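Local coordinates for putative uncharacterized protein (Leishmania major, PDB 3M3I), which is of unknown function but belongs to the DUF985 family of the cupin superfamily, whose members are built on a beta-barrel fold, at the interface of chains A and B. Numbering follows the deposited sequence. Chains: chain A/B, Putative uncharacterized protein.

Contact 1: the interface of chains A and B. Residues chain A 23-24, 27-28, 173; chain B 138, 140-141, 146.
Helix 21-27 of chain A, with A:Leu28 just after it and strand 172-179 beside it, lies against the chain B segment that runs from the loop at B:Ala138 through the 3-10 helix 140-142 to the loop at B:Leu146. The patch is apolar, and no polar bond crosses it. B:Val140 is its peg. CG1 is anti to the carbonyl carbon (chi1 -72°), which leaves CG2 in the crowded position, where it meets A:Trp24 CZ3 at 3.7 Å and A:Arg27 CD at 3.9 Å, while the rim of A:Phe23 runs antiparallel alongside. The indole is clamped within its own chain, its orientation set by A:Phe23 CD1 over the centre of one face and A:Leu173 CD2 over the rim of the other. A:Phe23 gets there with CG anti to its backbone N (chi1 173°), and A:Arg27 CD lies above the rim of one face of the phenyl ring. B:Leu146 crosses the indole at about a right angle, and its CD1 meets A:Leu173 CD2 tip to tip at 3.5 Å. The extended A:Arg27 brings its aliphatic stretch to the valine, leaving NE 5.5 Å from B:Glu141 OE2, so any attraction between the opposite charges acts without contact. The six-membered rim of the indole points its edge at a backbone oxygen, with A:Trp24 CH2 3.5 Å from B:Ala138 O in the ring plane.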
loop_
_atom_site.group_PDB
_atom_site.type_symbol
_atom_site.label_atom_id
_atom_site.label_comp_id
_atom_site.label_asym_id
_atom_site.label_seq_id
_atom_site.Cartn_x
_atom_site.Cartn_y
_atom_site.Cartn_z
ATOM N N PHE A 23 -12.281 8.607 -15.692
ATOM C CA PHE A 23 -12.348 9.370 -14.441
ATOM C C PHE A 23 -11.035 9.293 -13.652
ATOM O O PHE A 23 -10.487 10.314 -13.258
ATOM C CB PHE A 23 -13.536 8.863 -13.591
ATOM C CG PHE A 23 -13.606 9.453 -12.209
ATOM C CD1 PHE A 23 -12.884 8.884 -11.157
ATOM C CD2 PHE A 23 -14.404 10.558 -11.953
ATOM C CE1 PHE A 23 -12.949 9.424 -9.882
ATOM C CE2 PHE A 23 -14.482 11.101 -10.673
ATOM C CZ PHE A 23 -13.753 10.539 -9.636
ATOM N N TRP A 24 -10.536 8.086 -13.433
ATOM C CA TRP A 24 -9.324 7.886 -12.627
ATOM C C TRP A 24 -8.045 8.314 -13.341
ATOM O O TRP A 24 -7.107 8.768 -12.693
ATOM C CB TRP A 24 -9.188 6.436 -12.199
ATOM C CG TRP A 24 -10.225 6.020 -11.259
ATOM C CD1 TRP A 24 -11.212 5.117 -11.481
ATOM C CD2 TRP A 24 -10.415 6.515 -9.933
ATOM N NE1 TRP A 24 -12.007 5.008 -10.366
ATOM C CE2 TRP A 24 -11.534 5.853 -9.399
ATOM C CE3 TRP A 24 -9.744 7.455 -9.147
ATOM C CZ2 TRP A 24 -11.998 6.089 -8.115
ATOM C CZ3 TRP A 24 -10.201 7.693 -7.874
ATOM C CH2 TRP A 24 -11.325 7.010 -7.366
ATOM N N ARG A 27 -8.261 12.229 -13.036
ATOM C CA ARG A 27 -8.113 12.795 -11.697
ATOM C C ARG A 27 -6.776 12.485 -11.036
ATOM O O ARG A 27 -6.236 13.321 -10.315
ATOM C CB ARG A 27 -9.305 12.400 -10.816
ATOM C CG ARG A 27 -10.505 13.275 -11.138
ATOM C CD ARG A 27 -11.722 12.919 -10.363
ATOM N NE ARG A 27 -12.821 13.829 -10.678
ATOM C CZ ARG A 27 -12.924 15.087 -10.240
ATOM N NH1 ARG A 27 -11.981 15.623 -9.460
ATOM N NH2 ARG A 27 -13.982 15.822 -10.595
ATOM N N LEU A 28 -6.234 11.305 -11.317
ATOM C CA LEU A 28 -4.941 10.899 -10.759
ATOM C C LEU A 28 -3.793 11.146 -11.733
ATOM O O LEU A 28 -2.661 10.760 -11.469
ATOM C CB LEU A 28 -4.979 9.428 -10.327
ATOM C CG LEU A 28 -6.025 9.093 -9.253
ATOM C CD1 LEU A 28 -6.122 7.598 -9.073
ATOM C CD2 LEU A 28 -5.703 9.777 -7.945
ATOM N N LEU A 173 -8.266 -0.044 -10.350
ATOM C CA LEU A 173 -7.281 0.899 -9.825
ATOM C C LEU A 173 -6.661 0.342 -8.532
ATOM O O LEU A 173 -7.365 -0.136 -7.647
ATOM C CB LEU A 173 -7.940 2.251 -9.561
ATOM C CG LEU A 173 -7.135 3.350 -8.849
ATOM C CD1 LEU A 173 -5.925 3.780 -9.654
ATOM C CD2 LEU A 173 -8.030 4.546 -8.548
ATOM N N ALA B 138 -11.934 7.191 -0.961
ATOM C CA ALA B 138 -12.054 7.016 -2.407
ATOM C C ALA B 138 -12.686 8.207 -3.117
ATOM O O ALA B 138 -12.593 8.317 -4.346
ATOM C CB ALA B 138 -12.842 5.760 -2.704
ATOM N N VAL B 140 -12.144 11.233 -4.256
ATOM C CA VAL B 140 -11.075 12.208 -4.582
ATOM C C VAL B 140 -11.569 13.619 -4.953
ATOM O O VAL B 140 -10.831 14.597 -4.818
ATOM C CB VAL B 140 -10.123 11.675 -5.691
ATOM C CG1 VAL B 140 -9.240 10.566 -5.130
ATOM C CG2 VAL B 140 -10.902 11.196 -6.911
ATOM N N GLU B 141 -12.812 13.711 -5.421
ATOM C CA GLU B 141 -13.488 14.991 -5.624
ATOM C C GLU B 141 -13.631 15.823 -4.331
ATOM O O GLU B 141 -13.599 17.049 -4.378
ATOM C CB GLU B 141 -14.870 14.757 -6.256
ATOM C CG GLU B 141 -15.914 14.021 -5.362
ATOM C CD GLU B 141 -15.855 12.494 -5.433
ATOM O OE1 GLU B 141 -16.825 11.849 -4.987
ATOM O OE2 GLU B 141 -14.857 11.933 -5.933
ATOM N N LEU B 146 -6.571 8.372 -1.793
ATOM C CA LEU B 146 -6.568 6.919 -1.804
ATOM C C LEU B 146 -5.338 6.402 -1.116
ATOM O O LEU B 146 -5.354 5.332 -0.520
ATOM C CB LEU B 146 -6.625 6.391 -3.239
ATOM C CG LEU B 146 -7.972 6.437 -3.947
ATOM C CD1 LEU B 146 -7.793 5.922 -5.353
ATOM C CD2 LEU B 146 -9.028 5.620 -3.223
#

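Contact 2: the interface of chains A and B. Residues chain A 62-64, 85-87, 175, 177; chain B 83, 85-87, 146-147, 175, 177.
A:Ser175 OG is gripped by two bonds, a short one of 2.5 Å to A:His87 NE2 in its own chain and a weak one from the amide nitrogen B:Gln147 NE2. The serine thus fixes the far end of an imidazole whose ND1 crosses the interface, donating to B:Tyr86 O at 2.8 Å, on a carbonyl lone pair and almost in the ring plane. B:His87 ND1 returns the bond to A:Tyr86 O, also at 2.8 Å but less straight (142° at H against 155°), while B:Ser175 OG holds its NE2. With both ND1 atoms donating, each NE2 would act as acceptor if the rings are neutral. The A:His87 ring is sandwiched between A:Met85 O over one face and B:Leu146 CB over the other, 3.9 Å from the ring centroid. B:Gln147, CG anti to the backbone N (chi1 177°) and extended beyond it, reaches tip to tip for A:Thr62, whose OG1 donates to a lone pair of B:Gln147 OE1 at 2.6 Å. B:Gln147 NE2 lies above the rim of the A:Tyr64 ring. Around the two-fold axis the methionines A:Met85 and B:Met85, bent at chi2 and chi3, cross at about a right angle, and A:Met85 SD meets B:Ile177 CD1 tip to tip at 3.6 Å. The site lies on neighbouring barrel strands 61-67, 172-179 and 81-87; the last two face their counterparts across the axis, while 61-67 of chain A meets the start of 147-150 of chain B.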
loop_
_atom_site.group_PDB
_atom_site.type_symbol
_atom_site.label_atom_id
_atom_site.label_comp_id
_atom_site.label_asym_id
_atom_site.label_seq_id
_atom_site.Cartn_x
_atom_site.Cartn_y
_atom_site.Cartn_z
ATOM N N THR A 62 6.365 4.470 -4.383
ATOM C CA THR A 62 4.950 4.077 -4.548
ATOM C C THR A 62 4.376 4.661 -5.824
ATOM O O THR A 62 4.907 5.636 -6.365
ATOM C CB THR A 62 4.024 4.523 -3.368
ATOM O OG1 THR A 62 3.549 5.849 -3.613
ATOM C CG2 THR A 62 4.737 4.472 -2.018
ATOM N N ILE A 63 3.286 4.053 -6.293
ATOM C CA ILE A 63 2.578 4.508 -7.489
ATOM C C ILE A 63 1.101 4.171 -7.422
ATOM O O ILE A 63 0.685 3.312 -6.667
ATOM C CB ILE A 63 3.138 3.877 -8.797
ATOM C CG1 ILE A 63 2.879 2.376 -8.851
ATOM C CG2 ILE A 63 4.635 4.134 -8.959
ATOM C CD1 ILE A 63 3.109 1.780 -10.228
ATOM N N TYR A 64 0.313 4.894 -8.210
ATOM C CA TYR A 64 -1.032 4.490 -8.548
ATOM C C TYR A 64 -0.946 3.689 -9.850
ATOM O O TYR A 64 -0.308 4.114 -10.788
ATOM C CB TYR A 64 -1.892 5.703 -8.772
ATOM C CG TYR A 64 -2.285 6.484 -7.536
ATOM C CD1 TYR A 64 -3.108 5.926 -6.561
ATOM C CD2 TYR A 64 -1.887 7.796 -7.373
ATOM C CE1 TYR A 64 -3.498 6.658 -5.453
ATOM C CE2 TYR A 64 -2.265 8.526 -6.270
ATOM C CZ TYR A 64 -3.072 7.962 -5.317
ATOM O OH TYR A 64 -3.453 8.708 -4.222
ATOM N N MET A 85 -2.259 -2.957 -3.562
ATOM C CA MET A 85 -3.401 -2.643 -2.688
ATOM C C MET A 85 -4.622 -2.217 -3.501
ATOM O O MET A 85 -4.545 -1.232 -4.203
ATOM C CB MET A 85 -3.065 -1.469 -1.768
ATOM C CG MET A 85 -2.509 -1.822 -0.416
ATOM S SD MET A 85 -0.740 -2.083 -0.316
ATOM C CE MET A 85 -0.048 -0.793 -1.348
ATOM N N TYR A 86 -5.745 -2.919 -3.352
ATOM C CA TYR A 86 -6.981 -2.599 -4.055
ATOM C C TYR A 86 -7.655 -1.286 -3.568
ATOM O O TYR A 86 -7.827 -1.079 -2.377
ATOM C CB TYR A 86 -7.980 -3.760 -3.926
ATOM C CG TYR A 86 -9.348 -3.436 -4.489
ATOM C CD1 TYR A 86 -10.299 -2.763 -3.715
ATOM C CD2 TYR A 86 -9.686 -3.772 -5.806
ATOM C CE1 TYR A 86 -11.557 -2.458 -4.221
ATOM C CE2 TYR A 86 -10.955 -3.466 -6.331
ATOM C CZ TYR A 86 -11.876 -2.800 -5.532
ATOM O OH TYR A 86 -13.111 -2.468 -6.022
ATOM N N HIS A 87 -8.046 -0.428 -4.516
ATOM C CA HIS A 87 -8.736 0.841 -4.225
ATOM C C HIS A 87 -10.143 0.900 -4.814
ATOM O O HIS A 87 -11.076 1.312 -4.128
ATOM C CB HIS A 87 -7.941 2.026 -4.769
ATOM C CG HIS A 87 -6.686 2.320 -4.010
ATOM N ND1 HIS A 87 -6.618 2.271 -2.637
ATOM C CD2 HIS A 87 -5.464 2.718 -4.431
ATOM C CE1 HIS A 87 -5.402 2.605 -2.244
ATOM N NE2 HIS A 87 -4.684 2.881 -3.313
ATOM N N SER A 175 -2.896 0.755 -5.774
ATOM C CA SER A 175 -1.610 1.348 -5.482
ATOM C C SER A 175 -0.597 0.223 -5.433
ATOM O O SER A 175 -0.920 -0.872 -4.991
ATOM C CB SER A 175 -1.640 2.090 -4.151
ATOM O OG SER A 175 -2.427 3.249 -4.243
ATOM N N ILE A 177 3.508 -0.555 -4.147
ATOM C CA ILE A 177 4.698 -0.089 -3.424
ATOM C C ILE A 177 5.829 -1.064 -3.691
ATOM O O ILE A 177 5.675 -2.236 -3.431
ATOM C CB ILE A 177 4.424 -0.003 -1.909
ATOM C CG1 ILE A 177 3.181 0.839 -1.648
ATOM C CG2 ILE A 177 5.593 0.598 -1.159
ATOM C CD1 ILE A 177 2.751 0.776 -0.209
ATOM N N THR B 83 2.915 4.436 5.029
ATOM C CA THR B 83 1.968 4.747 3.963
ATOM C C THR B 83 0.603 4.074 4.180
ATOM O O THR B 83 0.525 2.887 4.465
ATOM C CB THR B 83 2.537 4.353 2.592
ATOM O OG1 THR B 83 3.801 5.004 2.367
ATOM C CG2 THR B 83 1.580 4.758 1.498
ATOM N N MET B 85 -3.279 3.117 2.637
ATOM C CA MET B 85 -4.013 2.841 1.399
ATOM C C MET B 85 -5.460 2.524 1.717
ATOM O O MET B 85 -5.704 1.622 2.507
ATOM C CB MET B 85 -3.415 1.623 0.679
ATOM C CG MET B 85 -2.515 1.925 -0.537
ATOM S SD MET B 85 -0.783 2.347 -0.213
ATOM C CE MET B 85 -0.379 1.255 1.153
ATOM N N TYR B 86 -6.419 3.209 1.088
ATOM C CA TYR B 86 -7.851 2.971 1.365
ATOM C C TYR B 86 -8.401 1.705 0.690
ATOM O O TYR B 86 -8.103 1.452 -0.465
ATOM C CB TYR B 86 -8.682 4.171 0.940
ATOM C CG TYR B 86 -10.172 3.946 1.000
ATOM C CD1 TYR B 86 -10.869 3.459 -0.107
ATOM C CD2 TYR B 86 -10.891 4.222 2.154
ATOM C CE1 TYR B 86 -12.239 3.247 -0.061
ATOM C CE2 TYR B 86 -12.272 4.023 2.207
ATOM C CZ TYR B 86 -12.935 3.545 1.091
ATOM O OH TYR B 86 -14.290 3.342 1.129
ATOM N N HIS B 87 -9.205 0.933 1.429
ATOM C CA HIS B 87 -9.840 -0.303 0.932
ATOM C C HIS B 87 -11.361 -0.264 0.980
ATOM O O HIS B 87 -12.023 -0.532 -0.015
ATOM C CB HIS B 87 -9.386 -1.519 1.746
ATOM C CG HIS B 87 -7.973 -1.927 1.484
ATOM N ND1 HIS B 87 -7.465 -2.059 0.209
ATOM C CD2 HIS B 87 -6.969 -2.251 2.330
ATOM C CE1 HIS B 87 -6.200 -2.429 0.283
ATOM N NE2 HIS B 87 -5.875 -2.555 1.557
ATOM N N LEU B 146 -6.571 8.372 -1.793
ATOM C CA LEU B 146 -6.568 6.919 -1.804
ATOM C C LEU B 146 -5.338 6.402 -1.116
ATOM O O LEU B 146 -5.354 5.332 -0.520
ATOM C CB LEU B 146 -6.625 6.391 -3.239
ATOM C CG LEU B 146 -7.972 6.437 -3.947
ATOM C CD1 LEU B 146 -7.793 5.922 -5.353
ATOM C CD2 LEU B 146 -9.028 5.620 -3.223
ATOM N N GLN B 147 -4.267 7.180 -1.207
ATOM C CA GLN B 147 -3.003 6.844 -0.595
ATOM C C GLN B 147 -2.414 8.119 -0.010
ATOM O O GLN B 147 -2.661 9.198 -0.524
ATOM C CB GLN B 147 -2.074 6.265 -1.668
ATOM C CG GLN B 147 -0.664 5.926 -1.201
ATOM C CD GLN B 147 0.345 5.963 -2.335
ATOM O OE1 GLN B 147 1.477 6.402 -2.142
ATOM N NE2 GLN B 147 -0.064 5.511 -3.525
ATOM N N SER B 175 -4.847 -0.618 4.402
ATOM C CA SER B 175 -3.570 -1.286 4.621
ATOM C C SER B 175 -2.528 -0.246 5.010
ATOM O O SER B 175 -2.527 0.847 4.451
ATOM C CB SER B 175 -3.087 -1.982 3.350
ATOM O OG SER B 175 -3.820 -3.151 3.085
ATOM N N ILE B 177 1.774 0.354 5.402
ATOM C CA ILE B 177 3.094 -0.143 5.087
ATOM C C ILE B 177 4.106 0.804 5.696
ATOM O O ILE B 177 4.074 1.989 5.408
ATOM C CB ILE B 177 3.290 -0.232 3.563
ATOM C CG1 ILE B 177 2.128 -1.039 2.962
ATOM C CG2 ILE B 177 4.664 -0.823 3.222
ATOM C CD1 ILE B 177 2.261 -1.397 1.490
#

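Contact 3: the interface of chains A and B. Residues chain A 47, 49-51, 59, 179-180; chain B 47, 49-50, 59, 179-180.
Hydrogen bonds from imidazole to backbone mark the two flanks of this patch. A:His47 NE2 donates to B:Asp50 O at 3.0 Å and is nearly straight (166° at H), yet it approaches from above the carbonyl plane. The twin, B:His47 NE2 to A:Asp50 O, is shorter at 2.7 Å and lies in the carbonyl plane. Both rings use an in-plane edge, swung out with CG anti to the backbone N (chi1 175° and 179°), so each histidine caps strand 48-50 of the other chain. A second polar group joins the ends of the strands 172-179. A:Ser179 OG lies 2.9 Å from A:Ala59 O, as does B:Ser179 OG from B:Ala59 O. One hydroxyl can turn its hydrogen to the other serine (A:Ser179 OG to B:Ser179 OG 3.2 Å, either may donate) or, for A:Ser179, weakly to B:Ala59 O, but only in place of its own carbonyl. Apolar contacts fill in between. A:Val49 and B:Val49 cross obliquely, and A:Val49 CB meets B:Val49 CG1 at 3.9 Å. The prolines A:Pro180 and B:Pro180, each after a cis peptide bond, wedge between alanine and histidine of the partner: A:Pro180 CG lies 3.7 Å from B:His47 CD2, and B:Pro180 CD lies 3.7 Å from A:Ala59 CB.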
loop_
_atom_site.group_PDB
_atom_site.type_symbol
_atom_site.label_atom_id
_atom_site.label_comp_id
_atom_site.label_asym_id
_atom_site.label_seq_id
_atom_site.Cartn_x
_atom_site.Cartn_y
_atom_site.Cartn_z
ATOM N N HIS A 47 15.046 8.406 2.398
ATOM C CA HIS A 47 16.127 7.569 2.926
ATOM C C HIS A 47 16.492 6.469 1.925
ATOM O O HIS A 47 15.618 5.766 1.423
ATOM C CB HIS A 47 15.667 6.957 4.253
ATOM C CG HIS A 47 16.631 5.980 4.864
ATOM N ND1 HIS A 47 17.748 6.372 5.567
ATOM C CD2 HIS A 47 16.609 4.626 4.921
ATOM C CE1 HIS A 47 18.386 5.305 6.007
ATOM N NE2 HIS A 47 17.714 4.232 5.633
ATOM N N VAL A 49 18.719 2.957 0.733
ATOM C CA VAL A 49 19.140 1.679 1.290
ATOM C C VAL A 49 19.825 0.877 0.192
ATOM O O VAL A 49 19.759 1.250 -0.981
ATOM C CB VAL A 49 17.920 0.872 1.875
ATOM C CG1 VAL A 49 17.196 1.688 2.880
ATOM C CG2 VAL A 49 16.932 0.452 0.776
ATOM N N ASP A 50 20.479 -0.214 0.582
ATOM C CA ASP A 50 21.022 -1.191 -0.353
ATOM C C ASP A 50 19.960 -2.247 -0.672
ATOM O O ASP A 50 19.349 -2.844 0.236
ATOM C CB ASP A 50 22.263 -1.875 0.241
ATOM C CG ASP A 50 23.515 -0.977 0.227
ATOM O OD1 ASP A 50 23.731 -0.199 -0.736
ATOM O OD2 ASP A 50 24.316 -1.083 1.173
ATOM N N ASN A 51 19.728 -2.478 -1.958
ATOM C CA ASN A 51 18.749 -3.473 -2.378
ATOM C C ASN A 51 19.308 -4.922 -2.359
ATOM O O ASN A 51 20.415 -5.172 -1.895
ATOM C CB ASN A 51 18.194 -3.097 -3.763
ATOM C CG ASN A 51 19.214 -3.267 -4.838
ATOM O OD1 ASN A 51 20.363 -3.618 -4.545
ATOM N ND2 ASN A 51 18.824 -3.040 -6.092
ATOM N N ALA A 59 14.329 3.598 0.049
ATOM C CA ALA A 59 13.713 2.585 0.902
ATOM C C ALA A 59 12.497 1.994 0.206
ATOM O O ALA A 59 12.382 0.783 0.069
ATOM C CB ALA A 59 13.311 3.164 2.255
ATOM N N SER A 179 9.629 -2.050 -2.599
ATOM C CA SER A 179 10.599 -1.835 -1.509
ATOM C C SER A 179 11.542 -3.023 -1.313
ATOM O O SER A 179 11.085 -4.148 -1.065
ATOM C CB SER A 179 9.898 -1.562 -0.185
ATOM O OG SER A 179 10.832 -1.553 0.885
ATOM N N PRO A 180 12.867 -2.776 -1.408
ATOM C CA PRO A 180 13.506 -1.501 -1.729
ATOM C C PRO A 180 13.080 -0.951 -3.104
ATOM O O PRO A 180 12.642 -1.704 -3.964
ATOM C CB PRO A 180 15.005 -1.846 -1.679
ATOM C CG PRO A 180 15.088 -2.978 -0.755
ATOM C CD PRO A 180 13.873 -3.794 -1.041
ATOM N N HIS B 47 14.312 -9.286 2.760
ATOM C CA HIS B 47 15.526 -8.475 2.713
ATOM C C HIS B 47 15.571 -7.490 3.876
ATOM O O HIS B 47 14.540 -6.959 4.281
ATOM C CB HIS B 47 15.579 -7.724 1.379
ATOM C CG HIS B 47 16.774 -6.839 1.217
ATOM N ND1 HIS B 47 18.044 -7.330 1.016
ATOM C CD2 HIS B 47 16.886 -5.491 1.201
ATOM C CE1 HIS B 47 18.890 -6.325 0.898
ATOM N NE2 HIS B 47 18.212 -5.197 1.008
ATOM N N VAL B 49 17.517 -3.972 5.778
ATOM C CA VAL B 49 18.116 -2.688 5.444
ATOM C C VAL B 49 18.435 -1.939 6.734
ATOM O O VAL B 49 17.879 -2.249 7.782
ATOM C CB VAL B 49 17.147 -1.834 4.565
ATOM C CG1 VAL B 49 16.802 -2.548 3.281
ATOM C CG2 VAL B 49 15.873 -1.515 5.312
ATOM N N ASP B 50 19.351 -0.981 6.659
ATOM C CA ASP B 50 19.587 -0.032 7.744
ATOM C C ASP B 50 18.509 1.028 7.673
ATOM O O ASP B 50 18.156 1.465 6.577
ATOM C CB ASP B 50 20.952 0.650 7.596
ATOM C CG ASP B 50 22.100 -0.187 8.131
ATOM O OD1 ASP B 50 21.842 -1.286 8.670
ATOM O OD2 ASP B 50 23.266 0.269 8.027
ATOM N N ALA B 59 13.034 -4.474 5.075
ATOM C CA ALA B 59 12.800 -3.476 4.009
ATOM C C ALA B 59 11.465 -2.752 4.180
ATOM O O ALA B 59 11.397 -1.536 4.015
ATOM C CB ALA B 59 12.876 -4.133 2.608
ATOM N N SER B 179 8.140 1.557 5.959
ATOM C CA SER B 179 9.357 1.276 5.211
ATOM C C SER B 179 10.414 2.388 5.368
ATOM O O SER B 179 10.147 3.526 5.005
ATOM C CB SER B 179 8.999 1.112 3.742
ATOM O OG SER B 179 10.130 0.823 2.959
ATOM N N PRO B 180 11.615 2.072 5.919
ATOM C CA PRO B 180 12.068 0.812 6.484
ATOM C C PRO B 180 11.152 0.274 7.584
ATOM O O PRO B 180 10.336 1.021 8.151
ATOM C CB PRO B 180 13.454 1.153 7.039
ATOM C CG PRO B 180 13.919 2.249 6.167
ATOM C CD PRO B 180 12.706 3.066 5.912
#

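The three contacts form one band along the seam of the deposited two-chain assembly. Contacts 1 and 2 have centres about 12 Å apart and share B:Leu146, which serves the helix patch with its tip and the histidine ring with its CB. The centre of contact 3 is about 18 Å from that of contact 2 and about 29 Å from that of contact 1. Strand 172-179 runs through all of them, linking apolar helix packing, the central bonded core, and the outer loops and strand 48-50. Contact 1 has a separate twin, while contacts 2 and 3 lie across the two-fold axis; so long a seam suggests, without proving, a stable dimer.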